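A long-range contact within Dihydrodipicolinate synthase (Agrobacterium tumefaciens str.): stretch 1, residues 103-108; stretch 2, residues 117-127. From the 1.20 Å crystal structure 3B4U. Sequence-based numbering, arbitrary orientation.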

# COMPACT_ATOMS: atom_id res chain seq x y z
N LEU B 103 -11.77 -5.32 9.25
CA LEU B 103 -10.67 -4.57 9.85
C LEU B 103 -10.09 -3.74 8.73
O LEU B 103 -9.39 -4.26 7.87
CB LEU B 103 -9.64 -5.52 10.44
CG LEU B 103 -8.40 -4.82 11.01
CD1 LEU B 103 -8.76 -3.92 12.19
CD2 LEU B 103 -7.35 -5.86 11.42
N LEU B 104 -10.45 -2.46 8.70
CA LEU B 104 -10.16 -1.59 7.58
C LEU B 104 -9.04 -0.62 7.88
O LEU B 104 -9.17 0.29 8.70
CB LEU B 104 -11.42 -0.82 7.19
CG LEU B 104 -11.32 0.09 5.97
CD1 LEU B 104 -10.99 -0.67 4.69
CD2 LEU B 104 -12.60 0.91 5.82
N ALA B 105 -7.93 -0.80 7.18
CA ALA B 105 -6.84 0.13 7.26
C ALA B 105 -7.14 1.37 6.42
O ALA B 105 -7.80 1.27 5.40
CB ALA B 105 -5.52 -0.50 6.79
N PRO B 106 -6.62 2.53 6.82
CA PRO B 106 -6.60 3.66 5.90
C PRO B 106 -5.67 3.33 4.72
O PRO B 106 -4.83 2.44 4.83
CB PRO B 106 -6.01 4.80 6.73
CG PRO B 106 -5.08 4.07 7.66
CD PRO B 106 -5.80 2.79 8.03
N PRO B 107 -5.81 4.05 3.62
CA PRO B 107 -4.91 3.88 2.50
C PRO B 107 -3.47 4.23 2.92
O PRO B 107 -3.26 5.12 3.75
CB PRO B 107 -5.49 4.84 1.47
CG PRO B 107 -6.15 5.93 2.30
CD PRO B 107 -6.73 5.18 3.42
N SER B 108 -2.49 3.54 2.35
CA SER B 108 -1.13 3.52 2.87
C SER B 108 -0.06 3.72 1.81
O SER B 108 1.10 3.31 2.00
CB SER B 108 -0.91 2.21 3.67
OG SER B 108 -0.99 1.04 2.87
N GLY B 117 -8.66 14.47 4.68
CA GLY B 117 -8.50 13.53 3.60
C GLY B 117 -8.93 12.12 3.98
O GLY B 117 -9.60 11.43 3.22
N LEU B 118 -8.55 11.71 5.17
CA LEU B 118 -8.95 10.39 5.67
C LEU B 118 -10.46 10.29 5.90
O LEU B 118 -11.07 9.29 5.54
CB LEU B 118 -8.19 10.06 6.94
CG LEU B 118 -6.70 9.82 6.74
CD1 LEU B 118 -6.03 9.76 8.08
CD2 LEU B 118 -6.43 8.51 5.93
N PHE B 119 -11.08 11.33 6.48
CA PHE B 119 -12.52 11.30 6.68
C PHE B 119 -13.22 11.11 5.34
O PHE B 119 -14.12 10.30 5.20
CB PHE B 119 -13.02 12.60 7.35
CG PHE B 119 -14.49 12.61 7.55
CD1 PHE B 119 -15.06 11.96 8.62
CD2 PHE B 119 -15.32 13.17 6.59
CE1 PHE B 119 -16.43 11.90 8.76
CE2 PHE B 119 -16.69 13.09 6.71
CZ PHE B 119 -17.24 12.45 7.79
N ALA B 120 -12.79 11.88 4.34
CA ALA B 120 -13.37 11.79 3.02
C ALA B 120 -13.17 10.41 2.41
O ALA B 120 -14.05 9.90 1.73
CB ALA B 120 -12.78 12.87 2.12
N TRP B 121 -12.02 9.80 2.65
CA TRP B 121 -11.75 8.47 2.08
C TRP B 121 -12.69 7.43 2.71
O TRP B 121 -13.34 6.67 2.01
CB TRP B 121 -10.30 8.06 2.35
CG TRP B 121 -9.91 6.80 1.64
CD1 TRP B 121 -9.43 6.72 0.37
CD2 TRP B 121 -9.92 5.48 2.16
NE1 TRP B 121 -9.14 5.41 0.07
CE2 TRP B 121 -9.45 4.63 1.14
CE3 TRP B 121 -10.28 4.92 3.38
CZ2 TRP B 121 -9.28 3.25 1.33
CZ3 TRP B 121 -10.12 3.55 3.57
CH2 TRP B 121 -9.62 2.74 2.54
N PHE B 122 -12.74 7.39 4.05
CA PHE B 122 -13.62 6.45 4.70
C PHE B 122 -15.08 6.68 4.29
O PHE B 122 -15.80 5.74 4.01
CB PHE B 122 -13.47 6.53 6.22
CG PHE B 122 -12.24 5.87 6.78
CD1 PHE B 122 -12.11 4.49 6.76
CD2 PHE B 122 -11.21 6.62 7.29
CE1 PHE B 122 -10.98 3.87 7.26
CE2 PHE B 122 -10.09 6.01 7.80
CZ PHE B 122 -9.98 4.64 7.79
N SER B 123 -15.50 7.94 4.26
CA SER B 123 -16.86 8.23 3.82
C SER B 123 -17.16 7.69 2.43
O SER B 123 -18.21 7.11 2.19
CB SER B 123 -17.11 9.73 3.82
OG SER B 123 -18.45 10.00 3.43
N ALA B 124 -16.22 7.87 1.51
CA ALA B 124 -16.41 7.38 0.14
C ALA B 124 -16.46 5.86 0.08
O ALA B 124 -17.26 5.29 -0.65
CB ALA B 124 -15.32 7.91 -0.76
N VAL B 125 -15.64 5.20 0.88
CA VAL B 125 -15.69 3.73 0.96
C VAL B 125 -17.06 3.28 1.47
O VAL B 125 -17.67 2.40 0.87
CB VAL B 125 -14.55 3.18 1.87
CG1 VAL B 125 -14.73 1.68 2.13
CG2 VAL B 125 -13.21 3.44 1.21
N PHE B 126 -17.55 3.89 2.53
CA PHE B 126 -18.82 3.49 3.11
C PHE B 126 -19.97 3.73 2.13
O PHE B 126 -20.86 2.87 2.00
CB PHE B 126 -19.07 4.21 4.43
CG PHE B 126 -18.00 3.99 5.47
CD1 PHE B 126 -17.15 2.87 5.46
CD2 PHE B 126 -17.81 4.94 6.44
CE1 PHE B 126 -16.15 2.74 6.38
CE2 PHE B 126 -16.82 4.80 7.37
CZ PHE B 126 -15.99 3.69 7.34
N SER B 127 -19.95 4.87 1.43
CA SER B 127 -20.98 5.16 0.42
C SER B 127 -20.96 4.12 -0.68
O SER B 127 -22.03 3.70 -1.16
CB SER B 127 -20.75 6.54 -0.18
OG SER B 127 -21.72 6.81 -1.18

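Contact between the end of a β-strand with the loop that follows it (residues 103-108) and one side of an α-helix (residues 117-127) in dihydrodipicolinate synthase. The contact is apolar: no hydrogen bond crosses it, and the two stretches together bury 349 Å² against each other. The helix satisfies its own backbone through regular i to i-4 bonds, such as Trp121 N to Gly117 O (3.0 Å) and Phe122 N to Leu118 O (2.9 Å), and meets the first stretch with side chains from Leu118, Trp121, Phe122, Val125 and Phe126, whose spacing of three and four residues keeps them on one side of the helix. Leu103, at the start of the first stretch, stays out of reach. Leu104, the last strand residue, points its CA-to-CB bond toward the helix and, in a t, p rotamer, packs its side chain among four helix side chains. Its CD2 lies 3.7 Å from Phe122 CE1, at the edge of that ring near its plane, 4.0 Å from Phe126 CE1 and 4.3 Å from Val125 CG1; CD1 lies 4.3 Å from Trp121 CH2, at the ring edge, and CD2 4.3 Å from Trp121 CZ3. The chain then leaves the strand, and Ala105 turns its CB away from the helix; its contact is made by the backbone, with Ala105 O 3.7 Å from Trp121 CH2. Pro106 CA and Leu118 CA are the closest CA pair, yet stand 7.1 Å apart, and side chains make the contact between them. The CA-to-CB bond of Pro106 lies sideways, and the longer helix side chains reach to it: Pro106 CB is 3.8 Å from Leu118 CD2 and 4.1 Å from Phe122 CZ. The CA-to-CB bonds of Leu118 and Phe122 point sideways (chi1 m), but the side-chain ends come nearer. Pro106 CA also lies 4.2 Å from Trp121 CZ3. Pro107, its CA-to-CB bond toward the helix, makes the tightest contact. Its CD sits over one face of the Trp121 indole, 3.4 Å from the centroid of the six-membered ring and only 10° off the ring normal, a nearly perpendicular CH-π approach; the same CD is 3.4 Å from Trp121 CD2. The CD carbon of proline, bonded to the backbone nitrogen, has somewhat polarised C-H bonds, which suits it to an electron-rich indole face. Leu118 CD2 adds a looser contact, 4.2 Å from Pro107 CD, so this methyl touches both prolines. Beyond them, Ser108 is again out of reach of the helix.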